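Local coordinates for phosphoacetylglucosamine mutase (PDB 5O9X), which catalyses the interconversion of N-acetylglucosamine 6-phosphate and N-acetylglucosamine 1-phosphate, probably by way of a bisphosphorylated sugar intermediate, at residues T51-K56 / M87-W92; K79-M84 / Q166-V171; F199-R204 / L417-N422; L330-V335 / F373-Y378; Y339-S344 / Y516-S521. The protein carries 1 engineered substitution. All coordinates share one frame; numbering follows the deposited sequence.

Interaction 1 (T51-K56 / M87-W92); sequences TLRSKK and MLEAEW
One face of the Trp92 indole carries the length of the Arg53 side chain. Arg53 CD stands almost exactly above the centre of the six-membered ring, 3.5 Å from its centroid, in a CH-pi contact, and farther along CZ lies 4.0 Å from the centroid of the five-membered ring, 14° off the normal, as a cation-pi pair. The guanidinium is tilted 48° to the indole, so it is no flat stack; Arg53 NH1 comes 3.1 Å from Trp92 NE1, but both are donors and do not bond. At the indole edge Leu52 O sits 3.7 Å from Trp92 CH2. With CG anti to the backbone N (chi1 -178°) and a bend at chi2, the arginine chain reaches across the ring. Its NH1 gives a hydrogen to a water in the guanidinium plane (3.0 Å), which donates to Glu89 OE1, while the direct salt bridge from Arg53 NH2 to that oxygen is long. The firmer ionic partner of Arg53 is Asp82, at NE. Here the end of helix 40-56 meets the start of helix 91-101 in domain I: helix 107-118 packs against both Leu52 and Trp92, and Ile62 of strand 61-66 touches Arg53.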
# COMPACT_ATOMS: atom_id res chain seq x y z
N THR A 51 -13.32 -1.32 -18.65
CA THR A 51 -14.15 -0.63 -19.69
C THR A 51 -15.54 -0.26 -19.08
O THR A 51 -15.98 0.89 -19.13
CB THR A 51 -14.37 -1.50 -20.95
OG1 THR A 51 -13.14 -1.78 -21.61
CG2 THR A 51 -15.29 -0.77 -21.98
N LEU A 52 -16.18 -1.25 -18.43
CA LEU A 52 -17.47 -1.02 -17.79
C LEU A 52 -17.40 0.02 -16.71
O LEU A 52 -18.35 0.83 -16.56
CB LEU A 52 -18.05 -2.33 -17.23
CG LEU A 52 -18.43 -3.38 -18.30
CD1 LEU A 52 -19.09 -4.57 -17.62
CD2 LEU A 52 -19.37 -2.84 -19.39
N ARG A 53 -16.29 0.04 -15.95
CA ARG A 53 -16.18 0.97 -14.84
C ARG A 53 -16.09 2.36 -15.37
O ARG A 53 -16.75 3.28 -14.86
CB ARG A 53 -14.94 0.68 -13.90
CG ARG A 53 -14.82 1.62 -12.70
CD ARG A 53 -16.01 1.46 -11.78
NE ARG A 53 -15.86 2.19 -10.54
CZ ARG A 53 -16.84 2.58 -9.76
NH1 ARG A 53 -18.13 2.41 -10.15
NH2 ARG A 53 -16.54 3.17 -8.62
N SER A 54 -15.26 2.52 -16.39
CA SER A 54 -15.03 3.85 -16.94
C SER A 54 -16.35 4.38 -17.52
O SER A 54 -16.71 5.54 -17.24
CB SER A 54 -14.00 3.77 -18.06
OG SER A 54 -13.79 5.06 -18.58
N LYS A 55 -17.01 3.54 -18.35
CA LYS A 55 -18.35 3.89 -18.93
C LYS A 55 -19.38 4.31 -17.85
O LYS A 55 -20.00 5.39 -17.98
CB LYS A 55 -18.86 2.74 -19.83
CG LYS A 55 -18.17 2.64 -21.18
CD LYS A 55 -18.76 1.44 -21.95
CE LYS A 55 -18.06 1.14 -23.25
NZ LYS A 55 -18.41 2.11 -24.35
N LYS A 56 -19.47 3.53 -16.76
CA LYS A 56 -20.38 3.84 -15.64
C LYS A 56 -20.05 5.18 -15.03
O LYS A 56 -20.98 5.90 -14.61
CB LYS A 56 -20.37 2.76 -14.53
CG LYS A 56 -21.37 2.97 -13.39
CD LYS A 56 -22.84 3.00 -13.89
CE LYS A 56 -23.82 2.98 -12.71
NZ LYS A 56 -25.22 3.02 -13.23
N MET A 87 -8.66 2.69 -4.44
CA MET A 87 -8.93 1.34 -4.85
C MET A 87 -10.33 1.21 -5.38
O MET A 87 -11.29 1.79 -4.83
CB MET A 87 -8.79 0.36 -3.69
CG MET A 87 -7.38 0.31 -3.08
SD MET A 87 -6.21 -0.25 -4.31
CE MET A 87 -6.57 -2.01 -4.08
N LEU A 88 -10.45 0.39 -6.41
CA LEU A 88 -11.73 0.05 -7.04
C LEU A 88 -12.77 -0.14 -5.96
O LEU A 88 -12.59 -0.95 -5.03
CB LEU A 88 -11.62 -1.26 -7.88
CG LEU A 88 -12.95 -1.86 -8.35
CD1 LEU A 88 -13.55 -0.90 -9.39
CD2 LEU A 88 -12.80 -3.29 -8.89
N GLU A 89 -13.87 0.62 -6.08
CA GLU A 89 -15.01 0.52 -5.13
C GLU A 89 -15.34 -0.95 -4.74
O GLU A 89 -15.51 -1.82 -5.63
CB GLU A 89 -16.23 1.12 -5.85
CG GLU A 89 -17.49 1.24 -5.00
CD GLU A 89 -18.50 2.12 -5.70
OE1 GLU A 89 -19.25 1.62 -6.57
OE2 GLU A 89 -18.50 3.34 -5.42
N ALA A 90 -15.49 -1.23 -3.45
CA ALA A 90 -15.70 -2.65 -2.99
C ALA A 90 -16.79 -3.50 -3.71
O ALA A 90 -16.58 -4.69 -3.97
CB ALA A 90 -15.94 -2.65 -1.50
N GLU A 91 -17.94 -2.90 -4.05
CA GLU A 91 -19.08 -3.62 -4.68
C GLU A 91 -18.67 -4.20 -6.06
O GLU A 91 -19.21 -5.20 -6.57
CB GLU A 91 -20.25 -2.62 -4.75
CG GLU A 91 -21.51 -3.05 -5.52
CD GLU A 91 -22.70 -3.48 -4.63
OE1 GLU A 91 -22.73 -3.13 -3.42
OE2 GLU A 91 -23.63 -4.17 -5.15
N TRP A 92 -17.69 -3.56 -6.68
CA TRP A 92 -17.23 -3.93 -7.98
C TRP A 92 -16.21 -5.07 -7.95
O TRP A 92 -15.95 -5.68 -8.99
CB TRP A 92 -16.64 -2.70 -8.67
CG TRP A 92 -17.70 -1.80 -9.32
CD1 TRP A 92 -18.67 -0.99 -8.69
CD2 TRP A 92 -17.86 -1.58 -10.71
NE1 TRP A 92 -19.46 -0.36 -9.66
CE2 TRP A 92 -18.97 -0.67 -10.89
CE3 TRP A 92 -17.22 -2.08 -11.85
CZ2 TRP A 92 -19.37 -0.23 -12.16
CZ3 TRP A 92 -17.63 -1.64 -13.10
CH2 TRP A 92 -18.71 -0.74 -13.24
O HOH W 1 -20.45 3.36 -8.51

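Interaction 2 (K79-M84 / Q166-V171); sequences KLVDPM and QLHYVV
His168, which lies against Val81, is tethered through ND1 to Thr164 O one turn earlier in its own helix, a bond that helps to fix the rotation of the ring. Both methyls of Val81 meet one imidazole face: CG2 makes a CH-pi contact 3.8 Å from the centroid, displaced toward the rim, and CG1 is 3.6 Å from His168 CD2. Lys79 approaches differently. A bend at chi3 (81°) brings its CE to the ring edge, although the fine placement of the lysine end, CE as well as NZ, is doubtful. This is alpha/beta packing within the alpha/beta/alpha domain I: strand 79-81 and helix 166-171 run in nearly the same direction, 29° apart, with axes 9.8 Å from each other and Val81 meeting Leu167, His168 and Val171 between them. Val81 CG2 touches Leu167 CD2 at 3.9 Å, and its CG1 faces Val171 CG2. Beyond the strand the chain meets the helix through carbonyls, Asp82 O lying 3.4 Å from Val171 CG1 with Pro83 O also near that methyl. Leu167 reaches on to Met65 of the adjoining strand 61-66, and the Lys79 side chain lies about 6 Å from the bound glucose 1,6-bisphosphate.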
# COMPACT_ATOMS: atom_id res chain seq x y z
N LYS A 79 -4.31 -4.93 -10.25
CA LYS A 79 -5.06 -3.97 -9.40
C LYS A 79 -5.85 -2.87 -10.15
O LYS A 79 -5.25 -2.13 -10.96
CB LYS A 79 -4.06 -3.22 -8.57
CG LYS A 79 -4.73 -2.83 -7.28
CD LYS A 79 -3.77 -2.21 -6.31
CE LYS A 79 -3.56 -0.76 -6.65
NZ LYS A 79 -2.75 -0.19 -5.55
N LEU A 80 -7.15 -2.73 -9.86
CA LEU A 80 -7.92 -1.60 -10.43
C LEU A 80 -7.87 -0.27 -9.61
O LEU A 80 -7.89 -0.27 -8.37
CB LEU A 80 -9.32 -2.02 -10.78
CG LEU A 80 -9.22 -3.04 -11.91
CD1 LEU A 80 -9.73 -4.40 -11.43
CD2 LEU A 80 -10.02 -2.49 -13.08
N VAL A 81 -7.83 0.85 -10.31
CA VAL A 81 -7.71 2.19 -9.72
C VAL A 81 -8.90 3.04 -10.20
O VAL A 81 -9.05 3.26 -11.38
CB VAL A 81 -6.37 2.92 -10.09
CG1 VAL A 81 -6.26 4.27 -9.31
CG2 VAL A 81 -5.18 2.02 -9.74
N ASP A 82 -9.68 3.55 -9.25
CA ASP A 82 -10.88 4.38 -9.55
C ASP A 82 -10.42 5.83 -9.80
O ASP A 82 -9.24 6.20 -9.52
CB ASP A 82 -11.89 4.29 -8.41
CG ASP A 82 -13.06 3.33 -8.69
OD1 ASP A 82 -13.30 2.93 -9.82
OD2 ASP A 82 -13.82 2.97 -7.75
N PRO A 83 -11.36 6.71 -10.24
CA PRO A 83 -10.89 7.95 -10.83
C PRO A 83 -10.07 8.88 -9.95
O PRO A 83 -9.30 9.65 -10.51
CB PRO A 83 -12.22 8.66 -11.23
CG PRO A 83 -13.05 7.45 -11.67
CD PRO A 83 -12.83 6.55 -10.46
N MET A 84 -10.26 8.85 -8.62
CA MET A 84 -9.55 9.81 -7.76
C MET A 84 -8.32 9.16 -7.11
O MET A 84 -7.72 9.71 -6.19
CB MET A 84 -10.53 10.50 -6.75
CG MET A 84 -11.51 11.49 -7.45
SD MET A 84 -10.61 12.80 -8.38
CE MET A 84 -9.99 13.81 -7.03
N GLN A 166 2.90 5.89 -8.70
CA GLN A 166 2.93 6.71 -9.98
C GLN A 166 1.68 6.51 -10.82
O GLN A 166 1.11 7.51 -11.32
CB GLN A 166 4.15 6.44 -10.83
CG GLN A 166 5.36 7.12 -10.22
CD GLN A 166 6.63 6.78 -11.02
OE1 GLN A 166 6.77 5.67 -11.63
NE2 GLN A 166 7.56 7.73 -11.02
N LEU A 167 1.26 5.25 -10.99
CA LEU A 167 0.04 4.97 -11.75
C LEU A 167 -1.21 5.64 -11.06
O LEU A 167 -2.01 6.30 -11.72
CB LEU A 167 -0.09 3.42 -12.05
CG LEU A 167 -1.38 3.37 -12.84
CD1 LEU A 167 -1.36 3.72 -14.33
CD2 LEU A 167 -2.32 2.28 -12.43
N HIS A 168 -1.41 5.44 -9.73
CA HIS A 168 -2.53 6.14 -9.03
C HIS A 168 -2.49 7.68 -9.22
O HIS A 168 -3.55 8.37 -9.40
CB HIS A 168 -2.38 5.86 -7.53
CG HIS A 168 -2.92 4.55 -7.10
ND1 HIS A 168 -2.28 3.36 -7.38
CD2 HIS A 168 -4.05 4.23 -6.42
CE1 HIS A 168 -2.96 2.37 -6.82
NE2 HIS A 168 -4.06 2.87 -6.27
N TYR A 169 -1.29 8.25 -9.13
CA TYR A 169 -1.05 9.69 -9.38
C TYR A 169 -1.52 10.10 -10.79
O TYR A 169 -2.23 11.10 -10.93
CB TYR A 169 0.46 10.07 -9.15
CG TYR A 169 0.84 11.37 -9.76
CD1 TYR A 169 0.76 12.59 -8.97
CD2 TYR A 169 1.24 11.46 -11.09
CE1 TYR A 169 1.12 13.81 -9.53
CE2 TYR A 169 1.57 12.70 -11.65
CZ TYR A 169 1.49 13.86 -10.88
OH TYR A 169 1.82 15.11 -11.45
N VAL A 170 -1.16 9.31 -11.82
CA VAL A 170 -1.52 9.59 -13.23
C VAL A 170 -3.05 9.58 -13.41
O VAL A 170 -3.59 10.47 -14.08
CB VAL A 170 -0.87 8.59 -14.23
CG1 VAL A 170 -1.43 8.76 -15.65
CG2 VAL A 170 0.63 8.82 -14.27
N VAL A 171 -3.72 8.57 -12.86
CA VAL A 171 -5.20 8.46 -12.90
C VAL A 171 -5.86 9.75 -12.32
O VAL A 171 -6.67 10.36 -13.01
CB VAL A 171 -5.72 7.21 -12.14
CG1 VAL A 171 -7.28 7.24 -12.16
CG2 VAL A 171 -5.19 5.92 -12.87

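Interaction 3 (F199-R204 / L417-N422); sequences FKRVMR and LTDLIN
Leu420 and Val202 bury the most surface here, and they touch through their branch ends, Val202 CG2 standing 4.2 Å from Leu420 CD2. The other leucine methyl, CD1, rests on the backbone of the opposite helix, 3.8 Å from Phe199 N, and also meets Phe199 CB. Val202 returns the packing one turn farther on: its CG1 lies 3.6 Å from Leu417 N, a methyl set against main chain. Such tight apposition joins the last turns of helix 188-202 and helix 405-420, which belong to domains II and III respectively, so the contact is part of the interface between two of the alpha/beta units of the phosphohexomutase fold. Helix 428-442 packs alongside, with Leu433 on Phe199 and Ala437 on Val202. Toward the outside, Arg201 and Asp419 close the contact with a salt bridge. Arg201 NH1 donates to Asp419 OD2 at 2.7 Å, nearly straight at 171°; the oxygen lies in the guanidinium plane but is met on its anti side. The same OD2 accepts from a water at 2.7 Å, and that water takes a hydrogen from Arg201 NH2.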
# COMPACT_ATOMS: atom_id res chain seq x y z
N PHE A 199 8.42 18.89 -1.30
CA PHE A 199 9.56 18.65 -0.38
C PHE A 199 10.39 19.89 -0.15
O PHE A 199 10.79 20.21 1.00
CB PHE A 199 10.46 17.56 -0.92
CG PHE A 199 11.52 17.08 0.06
CD1 PHE A 199 11.16 16.49 1.29
CD2 PHE A 199 12.88 17.23 -0.27
CE1 PHE A 199 12.23 16.03 2.15
CE2 PHE A 199 13.92 16.74 0.55
CZ PHE A 199 13.56 16.15 1.78
N LYS A 200 10.70 20.62 -1.24
CA LYS A 200 11.36 21.96 -1.06
C LYS A 200 10.63 22.86 -0.05
O LYS A 200 11.27 23.41 0.85
CB LYS A 200 11.53 22.68 -2.43
CG LYS A 200 12.40 23.93 -2.33
CD LYS A 200 12.48 24.65 -3.68
CE LYS A 200 13.40 25.88 -3.64
NZ LYS A 200 14.78 25.44 -3.96
N ARG A 201 9.32 23.02 -0.19
CA ARG A 201 8.56 23.86 0.71
C ARG A 201 8.56 23.30 2.15
O ARG A 201 8.77 24.03 3.10
CB ARG A 201 7.08 23.97 0.29
CG ARG A 201 6.85 25.00 -0.84
CD ARG A 201 5.50 24.72 -1.52
NE ARG A 201 4.38 25.07 -0.63
CZ ARG A 201 3.17 24.50 -0.69
NH1 ARG A 201 2.96 23.48 -1.54
NH2 ARG A 201 2.16 24.91 0.11
N VAL A 202 8.26 22.01 2.30
CA VAL A 202 8.28 21.42 3.65
C VAL A 202 9.67 21.59 4.28
O VAL A 202 9.72 21.75 5.49
CB VAL A 202 7.81 19.95 3.78
CG1 VAL A 202 6.49 19.67 3.09
CG2 VAL A 202 8.82 18.97 3.30
N MET A 203 10.76 21.59 3.52
CA MET A 203 12.08 21.61 4.09
C MET A 203 12.56 23.04 4.45
O MET A 203 13.68 23.19 4.90
CB MET A 203 13.15 20.93 3.23
CG MET A 203 12.95 19.37 3.15
SD MET A 203 13.22 18.68 4.82
CE MET A 203 14.99 18.87 5.09
N ARG A 204 11.77 24.07 4.15
CA ARG A 204 12.28 25.48 4.29
C ARG A 204 12.83 25.65 5.74
O ARG A 204 12.12 25.37 6.73
CB ARG A 204 11.21 26.53 3.98
CG ARG A 204 11.70 27.98 4.23
CD ARG A 204 10.55 28.98 4.45
NE ARG A 204 9.54 28.86 3.39
CZ ARG A 204 9.64 29.41 2.17
NH1 ARG A 204 10.70 30.15 1.84
NH2 ARG A 204 8.67 29.19 1.29
N LEU A 417 2.97 19.96 3.63
CA LEU A 417 2.79 18.53 3.96
C LEU A 417 1.56 17.97 3.20
O LEU A 417 1.59 16.86 2.68
CB LEU A 417 2.69 18.45 5.49
CG LEU A 417 2.61 17.14 6.26
CD1 LEU A 417 3.41 17.29 7.57
CD2 LEU A 417 1.13 17.02 6.55
N THR A 418 0.49 18.75 3.09
CA THR A 418 -0.67 18.30 2.41
C THR A 418 -0.38 18.19 0.92
O THR A 418 -1.05 17.42 0.24
CB THR A 418 -1.95 19.21 2.59
OG1 THR A 418 -1.71 20.50 2.00
CG2 THR A 418 -2.37 19.38 4.10
N ASP A 419 0.58 18.94 0.37
CA ASP A 419 0.94 18.68 -1.06
C ASP A 419 1.97 17.58 -1.26
O ASP A 419 2.12 17.02 -2.36
CB ASP A 419 1.48 19.95 -1.73
CG ASP A 419 0.40 20.95 -1.97
OD1 ASP A 419 -0.73 20.55 -2.38
OD2 ASP A 419 0.67 22.10 -1.67
N LEU A 420 2.72 17.30 -0.20
CA LEU A 420 3.75 16.26 -0.27
C LEU A 420 3.05 14.86 -0.14
O LEU A 420 3.42 13.92 -0.86
CB LEU A 420 4.80 16.44 0.82
CG LEU A 420 5.94 15.38 0.92
CD1 LEU A 420 6.93 15.53 -0.25
CD2 LEU A 420 6.77 15.45 2.20
N ILE A 421 2.04 14.78 0.73
CA ILE A 421 1.51 13.47 1.14
C ILE A 421 0.56 12.96 0.12
O ILE A 421 -0.46 13.60 -0.14
CB ILE A 421 1.11 13.39 2.65
CG1 ILE A 421 2.39 13.32 3.41
CG2 ILE A 421 0.40 12.09 3.00
CD1 ILE A 421 3.39 12.35 2.73
N ASN A 422 0.92 11.80 -0.47
CA ASN A 422 0.14 11.23 -1.53
C ASN A 422 -1.21 10.81 -0.93
O ASN A 422 -1.31 9.94 -0.07
CB ASN A 422 0.89 10.09 -2.23
CG ASN A 422 0.31 9.75 -3.61
OD1 ASN A 422 -0.93 9.68 -3.79
ND2 ASN A 422 1.23 9.52 -4.62
O HOH W 2 -0.65 24.06 -0.35

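Interaction 4 (L330-V335 / F373-Y378); sequences LKIGVV and FDVGVY
Backbone hydrogen bonds join Gly333 to both sides of Gly376 in a parallel ladder. Gly333 N donates to Val375 O (3.1 Å), Gly333 O accepts from Val377 N (2.9 Å), and Val335 N follows with Val377 O (2.8 Å). At the entry to the strands Val375 N bonds to Lys331 O (3.2 Å), while Asp374 OD2 uses its anti lone pair to accept from Lys331 N at 2.9 Å. CA-H...O contacts supplement the ladder, among them Val334 CA to Val377 O (3.3 Å). A CH-pi contact covers the middle: Gly333 has no side chain, and the Phe373 ring lies flat over its CA, 3.5 Å from the centroid and 8° off the normal. Apolar contacts divide between the faces. Ile332 CG2 meets Val377 CG2 on the face shared with Val334 and Val375; on the other, Val335 CB and Tyr378 CB sit 3.6 Å apart, and Val335 CG2 reaches the edge of the Phe373 ring. These are the two central strands of the domain III sheet, flanked by strands 356-359 and 385-389; helix 306-324 covers the Ile332 face and helix 363-370 packs on Val335 and Tyr378.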
# COMPACT_ATOMS: atom_id res chain seq x y z
N LEU A 330 -8.11 20.66 14.08
CA LEU A 330 -7.54 19.51 13.36
C LEU A 330 -7.42 18.28 14.29
O LEU A 330 -6.32 17.86 14.64
CB LEU A 330 -6.19 19.83 12.72
CG LEU A 330 -6.01 20.83 11.57
CD1 LEU A 330 -4.50 20.94 11.32
CD2 LEU A 330 -6.70 20.38 10.30
N LYS A 331 -8.56 17.70 14.63
CA LYS A 331 -8.59 16.41 15.36
C LYS A 331 -7.93 15.24 14.52
O LYS A 331 -8.39 14.82 13.43
CB LYS A 331 -10.03 16.06 15.85
CG LYS A 331 -10.82 17.08 16.72
CD LYS A 331 -9.95 17.91 17.67
CE LYS A 331 -10.01 17.42 19.11
NZ LYS A 331 -8.98 18.13 19.94
N ILE A 332 -6.84 14.73 15.08
CA ILE A 332 -6.12 13.64 14.44
C ILE A 332 -6.61 12.29 14.98
O ILE A 332 -6.79 12.11 16.17
CB ILE A 332 -4.58 13.78 14.72
CG1 ILE A 332 -4.09 15.14 14.25
CG2 ILE A 332 -3.76 12.65 14.06
CD1 ILE A 332 -2.74 15.47 14.87
N GLY A 333 -6.73 11.32 14.10
CA GLY A 333 -6.94 9.97 14.56
C GLY A 333 -5.95 9.06 13.82
O GLY A 333 -5.52 9.36 12.68
N VAL A 334 -5.61 7.92 14.47
CA VAL A 334 -4.71 6.93 13.84
C VAL A 334 -5.43 5.59 13.56
O VAL A 334 -5.98 4.95 14.49
CB VAL A 334 -3.47 6.69 14.69
CG1 VAL A 334 -2.46 5.72 13.95
CG2 VAL A 334 -2.80 8.06 15.09
N VAL A 335 -5.39 5.15 12.31
CA VAL A 335 -6.01 3.87 11.94
C VAL A 335 -4.90 2.84 11.87
O VAL A 335 -3.85 3.12 11.27
CB VAL A 335 -6.70 4.01 10.58
CG1 VAL A 335 -7.36 2.69 10.16
CG2 VAL A 335 -7.83 5.08 10.74
N PHE A 373 -11.87 11.23 10.42
CA PHE A 373 -11.06 12.23 11.14
C PHE A 373 -10.84 13.44 10.24
O PHE A 373 -10.95 13.30 9.02
CB PHE A 373 -9.71 11.57 11.54
CG PHE A 373 -9.91 10.40 12.45
CD1 PHE A 373 -10.35 10.60 13.74
CD2 PHE A 373 -9.67 9.08 12.01
CE1 PHE A 373 -10.58 9.51 14.61
CE2 PHE A 373 -9.89 7.98 12.88
CZ PHE A 373 -10.34 8.20 14.17
N ASP A 374 -10.52 14.60 10.85
CA ASP A 374 -10.03 15.77 10.09
C ASP A 374 -8.70 15.38 9.44
O ASP A 374 -8.48 15.59 8.25
CB ASP A 374 -9.79 17.00 11.04
CG ASP A 374 -11.08 17.48 11.83
OD1 ASP A 374 -12.18 17.48 11.25
OD2 ASP A 374 -10.97 17.88 13.03
N VAL A 375 -7.80 14.81 10.25
CA VAL A 375 -6.49 14.30 9.74
C VAL A 375 -6.48 12.75 10.05
O VAL A 375 -6.49 12.38 11.22
CB VAL A 375 -5.33 15.02 10.48
CG1 VAL A 375 -4.00 14.51 9.98
CG2 VAL A 375 -5.44 16.58 10.31
N GLY A 376 -6.49 11.89 9.05
CA GLY A 376 -6.57 10.46 9.39
C GLY A 376 -5.18 9.85 9.03
O GLY A 376 -4.79 9.76 7.83
N VAL A 377 -4.42 9.47 10.04
CA VAL A 377 -3.08 8.94 9.76
C VAL A 377 -3.33 7.43 9.66
O VAL A 377 -3.88 6.82 10.60
CB VAL A 377 -2.11 9.22 10.89
CG1 VAL A 377 -0.73 8.54 10.62
CG2 VAL A 377 -1.93 10.73 11.02
N TYR A 378 -2.98 6.80 8.53
CA TYR A 378 -3.13 5.33 8.50
C TYR A 378 -1.97 4.57 7.87
O TYR A 378 -1.60 4.83 6.74
CB TYR A 378 -4.46 4.94 7.87
CG TYR A 378 -4.70 5.40 6.45
CD1 TYR A 378 -4.53 4.53 5.32
CD2 TYR A 378 -5.15 6.69 6.23
CE1 TYR A 378 -4.81 5.02 4.02
CE2 TYR A 378 -5.40 7.18 4.96
CZ TYR A 378 -5.28 6.34 3.89
OH TYR A 378 -5.59 6.95 2.71

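Interaction 5 (Y339-S344 / Y516-S521); sequences YANGSS and YAEAAS
The chain from Tyr339 to Asn341 runs alongside the last residues of strand 513-518, Tyr339 CA lying 6.9 Å from Tyr516 CA, and turns into a helix at Gly342. Glu518 meets this helix start: its OE1 accepts from Gly342 N (2.8 Å, 161°) on the syn side and from Tyr516 OH (2.6 Å) on the anti side. Two donors thus grip one oxygen, and OE2 forms a salt bridge with Arg501. The amide at a helix N-terminus, together with that arginine, would probably favour the charged carboxylate. The side chains of Tyr516 and Tyr339 slide past each other in opposite directions, Tyr339 CE1 touching Tyr516 CB at 4.0 Å. Asn341 is the N-cap: its OD1 accepts from Ser343 N (3.0 Å), and its ND2 serves both Leu456 O and a water, which in turn makes a weak bond to Tyr516 OH. Tyr339 OH is hydrogen-bonded to Arg505 NH1, and the tyrosine side chain lies about 5 Å from the bound glucose 1,6-bisphosphate. The N-capped start of helix 342-350 and the end of strand 513-518 meet where domain III and the C-terminal domain come together, beside the ligand pocket.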
# COMPACT_ATOMS: atom_id res chain seq x y z
N TYR A 339 -2.01 -6.21 13.06
CA TYR A 339 -0.59 -6.52 12.97
C TYR A 339 0.23 -5.42 13.68
O TYR A 339 1.47 -5.59 13.81
CB TYR A 339 -0.15 -6.55 11.48
CG TYR A 339 -0.68 -7.82 10.81
CD1 TYR A 339 -0.09 -9.05 11.11
CD2 TYR A 339 -1.84 -7.79 10.05
CE1 TYR A 339 -0.56 -10.22 10.58
CE2 TYR A 339 -2.32 -8.98 9.47
CZ TYR A 339 -1.70 -10.18 9.80
OH TYR A 339 -2.20 -11.38 9.33
N ALA A 340 -0.40 -4.28 14.04
CA ALA A 340 0.36 -3.25 14.74
C ALA A 340 0.88 -3.74 16.09
O ALA A 340 0.15 -4.42 16.85
CB ALA A 340 -0.49 -1.99 14.98
N ASN A 341 2.12 -3.43 16.38
CA ASN A 341 2.66 -3.83 17.69
C ASN A 341 1.85 -3.17 18.82
O ASN A 341 1.50 -1.98 18.75
CB ASN A 341 4.11 -3.33 17.78
CG ASN A 341 4.84 -4.00 18.89
OD1 ASN A 341 4.72 -3.59 20.05
ND2 ASN A 341 5.55 -5.07 18.56
N GLY A 342 1.52 -3.95 19.86
CA GLY A 342 0.68 -3.41 20.98
C GLY A 342 1.32 -2.20 21.59
O GLY A 342 0.61 -1.39 22.10
N SER A 343 2.64 -2.10 21.61
CA SER A 343 3.27 -0.90 22.17
C SER A 343 2.95 0.39 21.38
O SER A 343 2.89 1.51 22.01
CB SER A 343 4.77 -1.05 22.27
OG SER A 343 5.09 -2.05 23.23
N SER A 344 2.73 0.27 20.07
CA SER A 344 2.43 1.45 19.23
C SER A 344 1.01 1.92 19.55
O SER A 344 0.77 3.12 19.67
CB SER A 344 2.58 1.14 17.70
OG SER A 344 1.57 0.25 17.25
N TYR A 516 0.45 -14.13 13.77
CA TYR A 516 1.21 -13.06 14.42
C TYR A 516 1.17 -13.34 15.92
O TYR A 516 0.13 -13.75 16.46
CB TYR A 516 0.47 -11.74 14.10
CG TYR A 516 1.07 -10.56 14.91
CD1 TYR A 516 2.24 -9.95 14.46
CD2 TYR A 516 0.52 -10.18 16.18
CE1 TYR A 516 2.85 -8.87 15.21
CE2 TYR A 516 1.13 -9.10 16.93
CZ TYR A 516 2.29 -8.48 16.43
OH TYR A 516 2.95 -7.45 17.16
N ALA A 517 2.30 -13.09 16.62
CA ALA A 517 2.28 -13.15 18.06
C ALA A 517 3.18 -12.03 18.58
O ALA A 517 4.20 -11.77 17.99
CB ALA A 517 2.72 -14.53 18.59
N GLU A 518 2.79 -11.44 19.68
CA GLU A 518 3.65 -10.57 20.45
C GLU A 518 3.58 -11.01 21.95
O GLU A 518 2.58 -11.60 22.40
CB GLU A 518 3.29 -9.10 20.25
CG GLU A 518 1.86 -8.77 20.72
CD GLU A 518 1.44 -7.32 20.45
OE1 GLU A 518 2.00 -6.73 19.46
OE2 GLU A 518 0.51 -6.82 21.16
N ALA A 519 4.65 -10.74 22.70
CA ALA A 519 4.58 -10.87 24.16
C ALA A 519 5.66 -9.97 24.77
O ALA A 519 6.40 -9.32 24.01
CB ALA A 519 4.80 -12.35 24.55
N ALA A 520 5.86 -10.01 26.09
CA ALA A 520 6.80 -9.08 26.72
C ALA A 520 8.24 -9.43 26.51
O ALA A 520 9.12 -8.57 26.64
CB ALA A 520 6.49 -9.01 28.23
N SER A 521 8.54 -10.69 26.17
CA SER A 521 9.91 -11.13 26.03
C SER A 521 10.05 -11.96 24.74
O SER A 521 9.04 -12.49 24.22
CB SER A 521 10.36 -11.97 27.28
OG SER A 521 9.77 -13.27 27.23
O HOH W 3 5.65 -5.93 15.98

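Interactions 1 and 2 share domain I and touch, their centres 12 Å apart: their segments alternate along the chain, and Asp82 of interaction 2 takes a salt bridge from Arg53 and a probable hydrogen bond from Glu89 N of interaction 1. Interaction 3 follows in sequence and joins domain II to domain III; the strand pair of interaction 4, 18 Å away between centres, falls within the chain that interaction 3 spans. Interaction 5 begins shortly after strand 332-337 and ties domain III to the C-terminal domain, its centre about 37 Å from that of interaction 1, on the opposite side of the chain's centre. Contacts within domains (1, 2 and 4) thus occur together with interdomain ones (3 and 5), and interactions 2 and 5 approach the bound sugar bisphosphate from different domains.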